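Local coordinates for protein EcmrR transcriptional regulator (Escherichia coli, PDB 6WL5) that probably senses drug-like cationic ligands such as cetyl-trimethyl-ammonium through its GyrI-like domain and activates transcription as a MerR-family regulator, at residues Q38-A43 / I87-I92; I15-R20 / L47-P52. All coordinates share one frame; numbering follows the deposited sequence.

Interaction 1: Q38-A43 / I87-I92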
loop_
_atom_site.group_PDB
_atom_site.type_symbol
_atom_site.label_atom_id
_atom_site.label_comp_id
_atom_site.label_asym_id
_atom_site.label_seq_id
_atom_site.Cartn_x
_atom_site.Cartn_y
_atom_site.Cartn_z
ATOM N N GLN A 38 -4.233 -7.049 15.107
ATOM C CA GLN A 38 -4.581 -7.679 16.368
ATOM C C GLN A 38 -5.417 -6.730 17.213
ATOM O O GLN A 38 -6.443 -7.122 17.793
ATOM C CB GLN A 38 -3.294 -8.023 17.110
ATOM C CG GLN A 38 -2.435 -9.147 16.511
ATOM C CD GLN A 38 -3.236 -10.406 16.191
ATOM O OE1 GLN A 38 -3.312 -10.829 15.027
ATOM N NE2 GLN A 38 -3.830 -11.008 17.213
ATOM N N GLU A 39 -5.001 -5.468 17.310
ATOM C CA GLU A 39 -5.684 -4.582 18.248
ATOM C C GLU A 39 -7.028 -4.122 17.703
ATOM O O GLU A 39 -8.012 -4.059 18.452
ATOM C CB GLU A 39 -4.797 -3.392 18.621
ATOM C CG GLU A 39 -3.630 -3.746 19.573
ATOM C CD GLU A 39 -4.049 -4.525 20.821
ATOM O OE1 GLU A 39 -4.780 -3.972 21.669
ATOM O OE2 GLU A 39 -3.640 -5.698 20.969
ATOM N N VAL A 40 -7.103 -3.815 16.407
ATOM C CA VAL A 40 -8.377 -3.375 15.857
ATOM C C VAL A 40 -9.400 -4.499 15.889
ATOM O O VAL A 40 -10.581 -4.258 16.156
ATOM C CB VAL A 40 -8.194 -2.804 14.441
ATOM C CG1 VAL A 40 -8.064 -3.898 13.452
ATOM C CG2 VAL A 40 -9.386 -1.911 14.058
ATOM N N MET A 41 -8.971 -5.741 15.627
ATOM C CA MET A 41 -9.892 -6.877 15.624
ATOM C C MET A 41 -10.427 -7.148 17.024
ATOM O O MET A 41 -11.634 -7.366 17.202
ATOM C CB MET A 41 -9.184 -8.124 15.068
ATOM C CG MET A 41 -9.064 -8.138 13.526
ATOM S SD MET A 41 -10.690 -8.026 12.806
ATOM C CE MET A 41 -10.379 -7.603 11.075
ATOM N N LYS A 42 -9.550 -7.117 18.030
ATOM C CA LYS A 42 -10.001 -7.311 19.408
ATOM C C LYS A 42 -11.090 -6.314 19.779
ATOM O O LYS A 42 -12.035 -6.654 20.505
ATOM C CB LYS A 42 -8.830 -7.133 20.370
ATOM C CG LYS A 42 -7.837 -8.262 20.411
ATOM C CD LYS A 42 -6.919 -8.082 21.618
ATOM C CE LYS A 42 -5.567 -8.758 21.411
ATOM N NZ LYS A 42 -4.570 -7.776 20.913
ATOM N N ALA A 43 -10.953 -5.065 19.325
ATOM C CA ALA A 43 -11.871 -3.997 19.714
ATOM C C ALA A 43 -13.153 -3.966 18.895
ATOM O O ALA A 43 -14.095 -3.260 19.275
ATOM C CB ALA A 43 -11.188 -2.632 19.588
ATOM N N ILE A 87 -5.491 3.850 15.795
ATOM C CA ILE A 87 -5.998 3.073 14.670
ATOM C C ILE A 87 -7.351 3.653 14.286
ATOM O O ILE A 87 -8.301 3.637 15.081
ATOM C CB ILE A 87 -6.112 1.582 14.998
ATOM C CG1 ILE A 87 -4.763 1.043 15.463
ATOM C CG2 ILE A 87 -6.551 0.819 13.733
ATOM C CD1 ILE A 87 -4.806 -0.394 15.835
ATOM N N ILE A 88 -7.450 4.145 13.063
ATOM C CA ILE A 88 -8.624 4.896 12.649
ATOM C C ILE A 88 -9.240 4.307 11.379
ATOM O O ILE A 88 -8.535 3.815 10.488
ATOM C CB ILE A 88 -8.297 6.403 12.499
ATOM C CG1 ILE A 88 -7.356 6.591 11.331
ATOM C CG2 ILE A 88 -7.700 6.991 13.789
ATOM C CD1 ILE A 88 -8.107 6.915 10.086
ATOM N N PHE A 89 -10.562 4.333 11.323
ATOM C CA PHE A 89 -11.307 3.979 10.125
ATOM C C PHE A 89 -11.514 5.223 9.258
ATOM O O PHE A 89 -11.814 6.314 9.756
ATOM C CB PHE A 89 -12.645 3.362 10.532
ATOM C CG PHE A 89 -12.506 1.999 11.138
ATOM C CD1 PHE A 89 -12.217 1.852 12.484
ATOM C CD2 PHE A 89 -12.648 0.868 10.358
ATOM C CE1 PHE A 89 -12.064 0.584 13.053
ATOM C CE2 PHE A 89 -12.513 -0.401 10.912
ATOM C CZ PHE A 89 -12.228 -0.541 12.266
ATOM N N GLN A 90 -11.297 5.061 7.959
ATOM C CA GLN A 90 -11.457 6.144 7.004
ATOM C C GLN A 90 -11.787 5.557 5.635
ATOM O O GLN A 90 -11.591 4.366 5.374
ATOM C CB GLN A 90 -10.205 7.029 6.969
ATOM C CG GLN A 90 -8.981 6.330 6.439
ATOM C CD GLN A 90 -7.772 7.242 6.363
ATOM O OE1 GLN A 90 -7.765 8.258 5.634
ATOM N NE2 GLN A 90 -6.729 6.873 7.078
ATOM N N VAL A 91 -12.344 6.397 4.773
ATOM C CA VAL A 91 -12.589 6.029 3.384
ATOM C C VAL A 91 -11.404 6.505 2.560
ATOM O O VAL A 91 -11.054 7.687 2.595
ATOM C CB VAL A 91 -13.891 6.662 2.868
ATOM C CG1 VAL A 91 -14.050 6.391 1.367
ATOM C CG2 VAL A 91 -15.097 6.167 3.673
ATOM N N ILE A 92 -10.778 5.593 1.822
ATOM C CA ILE A 92 -9.674 5.926 0.932
ATOM C C ILE A 92 -10.266 6.156 -0.460
ATOM O O ILE A 92 -10.923 5.247 -0.994
ATOM C CB ILE A 92 -8.620 4.813 0.912
ATOM C CG1 ILE A 92 -8.036 4.547 2.316
ATOM C CG2 ILE A 92 -7.494 5.166 -0.057
ATOM C CD1 ILE A 92 -7.414 5.738 3.000
#
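With CG1 placed at chi1 79° in V40 and -56° in I87, the other branch, CG2, falls anti to the backbone N in both residues, and this sets the two CG2 methyls against each other where helix 34-43 packs on the antiparallel sheet of the GyrI-like domain. The CA atoms of V40 and I87 lie 7.0 Å apart, and both side chains leave the backbone toward the other segment. V40 CG2 is the methyl common to both main contacts: it meets I87 CG2 at 3.9 Å and approaches the far end of the F89 ring obliquely. V40 and F89 reach for each other from opposite directions, and the ring offers its CZ and CE1 atoms. I87 also extends straight at chi2 (178°), which carries CD1 to the helix, 4.1 Å from E39 CB. E39 takes part through this aliphatic carbon, while the end of its side chain leads away from the strand. No hydrogen bond crosses; the evidence is of a small, buried apolar contact, with 160 Å² buried on both sides together. An alanine in place of I87 would remove both CG2 and CD1, and V40 would probably be left with F89 as its main support across this contact, with a gap beside E39. Y17 of strand 7-23 touches both V40 and F89. The closest approach is V40 CG2 to F89 CZ, 3.6 Å.

Interaction 2: I15-R20 / L47-P52; sequences IVYSKR and LTLTTP
The long first strand of the GyrI-like sheet, 7-23, meets the loop that leads from helix 34-43 to strand 55-59, and the contact rests on one aromatic ring. Y17 directs its side chain toward the loop, and two leucines, L47 and L49, each bring a CD2 methyl to it. L47 CD2 is 4.0 Å from Y17 CD2 and only slightly farther from CE2, touching the ring at these two atoms. L49 CD2 sits farther out, 4.1 Å from Y17 CE2 and 4.0 Å from Y17 OH. Both methyls meet the CD2–CE2 side of the ring obliquely, but from opposite sides of its plane, L47 nearer CD2 and L49 nearer the hydroxyl, and the tyrosine therefore passes between the two leucines. The tyrosine's CG lies between the backbone N and the carbonyl carbon (chi1 63°), a setting that lifts the ring off the strand and toward the loop. The total area buried is 125 Å², and no hydrogen bond spans the two segments. The hydroxyl of Y17 instead makes a weak hydrogen bond to the carboxylate of E75, a residue that lines a cetyl-trimethyl-ammonium pocket. Farther along the loop, T50 OG1 donates to P52 O at 2.9 Å, bridging the cis peptide before the proline. Bound cetyl-trimethyl-ammonium comes within about 5 Å of the L49 side chain, whereas Y17 is linked to a ligand site indirectly, through its weak bond to E75. L49 thus brings the loop close to the ligand, an arrangement consistent with the small-molecule-binding pocket of a GyrI-like domain.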
loop_
_atom_site.group_PDB
_atom_site.type_symbol
_atom_site.label_atom_id
_atom_site.label_comp_id
_atom_site.label_asym_id
_atom_site.label_seq_id
_atom_site.Cartn_x
_atom_site.Cartn_y
_atom_site.Cartn_z
ATOM N N ILE A 15 -13.280 1.328 2.402
ATOM C CA ILE A 15 -13.201 1.613 3.826
ATOM C C ILE A 15 -12.037 0.808 4.354
ATOM O O ILE A 15 -11.902 -0.377 4.018
ATOM C CB ILE A 15 -14.483 1.173 4.547
ATOM C CG1 ILE A 15 -15.718 1.784 3.889
ATOM C CG2 ILE A 15 -14.398 1.506 6.053
ATOM C CD1 ILE A 15 -17.010 1.138 4.360
ATOM N N VAL A 16 -11.198 1.442 5.171
ATOM C CA VAL A 16 -10.055 0.779 5.766
ATOM C C VAL A 16 -9.987 1.099 7.254
ATOM O O VAL A 16 -10.495 2.118 7.729
ATOM C CB VAL A 16 -8.718 1.201 5.108
ATOM C CG1 VAL A 16 -8.755 0.964 3.613
ATOM C CG2 VAL A 16 -8.330 2.656 5.435
ATOM N N TYR A 17 -9.280 0.241 7.980
ATOM C CA TYR A 17 -8.628 0.661 9.206
ATOM C C TYR A 17 -7.186 0.985 8.876
ATOM O O TYR A 17 -6.641 0.468 7.894
ATOM C CB TYR A 17 -8.758 -0.350 10.340
ATOM C CG TYR A 17 -8.144 -1.707 10.174
ATOM C CD1 TYR A 17 -6.796 -1.930 10.429
ATOM C CD2 TYR A 17 -8.934 -2.789 9.816
ATOM C CE1 TYR A 17 -6.256 -3.213 10.315
ATOM C CE2 TYR A 17 -8.404 -4.048 9.699
ATOM C CZ TYR A 17 -7.077 -4.251 9.937
ATOM O OH TYR A 17 -6.618 -5.528 9.819
ATOM N N SER A 18 -6.603 1.905 9.649
ATOM C CA SER A 18 -5.324 2.480 9.258
ATOM C C SER A 18 -4.586 3.052 10.467
ATOM O O SER A 18 -5.194 3.398 11.489
ATOM C CB SER A 18 -5.551 3.573 8.205
ATOM O OG SER A 18 -6.288 4.654 8.772
ATOM N N LYS A 19 -3.265 3.113 10.351
ATOM C CA LYS A 19 -2.434 3.795 11.322
ATOM C C LYS A 19 -1.291 4.464 10.581
ATOM O O LYS A 19 -0.723 3.882 9.668
ATOM C CB LYS A 19 -1.888 2.830 12.401
ATOM C CG LYS A 19 -1.254 3.557 13.575
ATOM C CD LYS A 19 -1.044 2.642 14.768
ATOM C CE LYS A 19 -0.306 3.337 15.906
ATOM N NZ LYS A 19 -0.289 2.463 17.125
ATOM N N ARG A 20 -0.977 5.698 10.961
ATOM C CA ARG A 20 0.034 6.496 10.290
ATOM C C ARG A 20 1.232 6.705 11.206
ATOM O O ARG A 20 1.081 6.857 12.430
ATOM C CB ARG A 20 -0.558 7.848 9.881
ATOM C CG ARG A 20 0.345 8.650 8.987
ATOM C CD ARG A 20 -0.475 9.678 8.235
ATOM N NE ARG A 20 0.357 10.598 7.473
ATOM C CZ ARG A 20 -0.149 11.543 6.708
ATOM N NH1 ARG A 20 -1.478 11.656 6.613
ATOM N NH2 ARG A 20 0.641 12.363 6.024
ATOM N N LEU A 47 -15.747 -7.418 12.795
ATOM C CA LEU A 47 -15.082 -6.738 11.692
ATOM C C LEU A 47 -14.580 -7.773 10.690
ATOM O O LEU A 47 -13.991 -8.790 11.067
ATOM C CB LEU A 47 -13.922 -5.908 12.225
ATOM C CG LEU A 47 -13.214 -5.035 11.181
ATOM C CD1 LEU A 47 -14.168 -3.933 10.675
ATOM C CD2 LEU A 47 -11.957 -4.440 11.782
ATOM N N THR A 48 -14.786 -7.482 9.405
ATOM C CA THR A 48 -14.540 -8.417 8.314
ATOM C C THR A 48 -13.659 -7.742 7.274
ATOM O O THR A 48 -13.967 -6.634 6.812
ATOM C CB THR A 48 -15.871 -8.848 7.673
ATOM O OG1 THR A 48 -16.747 -9.371 8.682
ATOM C CG2 THR A 48 -15.659 -9.918 6.602
ATOM N N LEU A 49 -12.560 -8.403 6.917
ATOM C CA LEU A 49 -11.744 -7.929 5.814
ATOM C C LEU A 49 -12.454 -8.156 4.487
ATOM O O LEU A 49 -13.227 -9.113 4.332
ATOM C CB LEU A 49 -10.425 -8.696 5.769
ATOM C CG LEU A 49 -9.554 -8.669 7.020
ATOM C CD1 LEU A 49 -8.386 -9.634 6.875
ATOM C CD2 LEU A 49 -9.059 -7.280 7.240
ATOM N N THR A 50 -12.175 -7.266 3.516
ATOM C CA THR A 50 -12.815 -7.407 2.210
ATOM C C THR A 50 -12.294 -8.661 1.512
ATOM O O THR A 50 -11.177 -9.135 1.778
ATOM C CB THR A 50 -12.591 -6.204 1.279
ATOM O OG1 THR A 50 -11.187 -6.002 1.053
ATOM C CG2 THR A 50 -13.208 -4.924 1.826
ATOM N N THR A 51 -13.125 -9.195 0.614
ATOM C CA THR A 51 -12.754 -10.307 -0.255
ATOM C C THR A 51 -13.047 -9.873 -1.685
ATOM O O THR A 51 -14.225 -9.642 -2.027
ATOM C CB THR A 51 -13.552 -11.569 0.094
ATOM O OG1 THR A 51 -14.913 -11.245 0.374
ATOM C CG2 THR A 51 -13.011 -12.203 1.338
ATOM N N PRO A 52 -12.031 -9.742 -2.556
ATOM C CA PRO A 52 -10.609 -9.939 -2.243
ATOM C C PRO A 52 -10.064 -8.893 -1.282
ATOM O O PRO A 52 -10.609 -7.789 -1.181
ATOM C CB PRO A 52 -9.903 -9.763 -3.591
ATOM C CG PRO A 52 -10.894 -9.094 -4.477
ATOM C CD PRO A 52 -12.259 -9.356 -3.957
#

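In the fold
From the N terminus, the chain first lays down strand 7-23, which carries 15-20, then passes through helices 26-31 and 34-43 before the loop holding 47-52 returns to the strand and closes interaction 2. Interaction 1 opens within that excursion, at 38-43, and closes only after strands 55-59 and 69-77, when 87-92 arrives. The two closures therefore cross, their segments alternating along the sequence. The centres lie about 7 Å apart. Strands 7-23 and 88-103 are antiparallel neighbours, probably hydrogen-bonded here through I88 N and S18 O, 2.9 Å, while M41 CE packs on L47 CD2. Together the contacts tie helix 34-43 and its following loop to these two strands of the sheet.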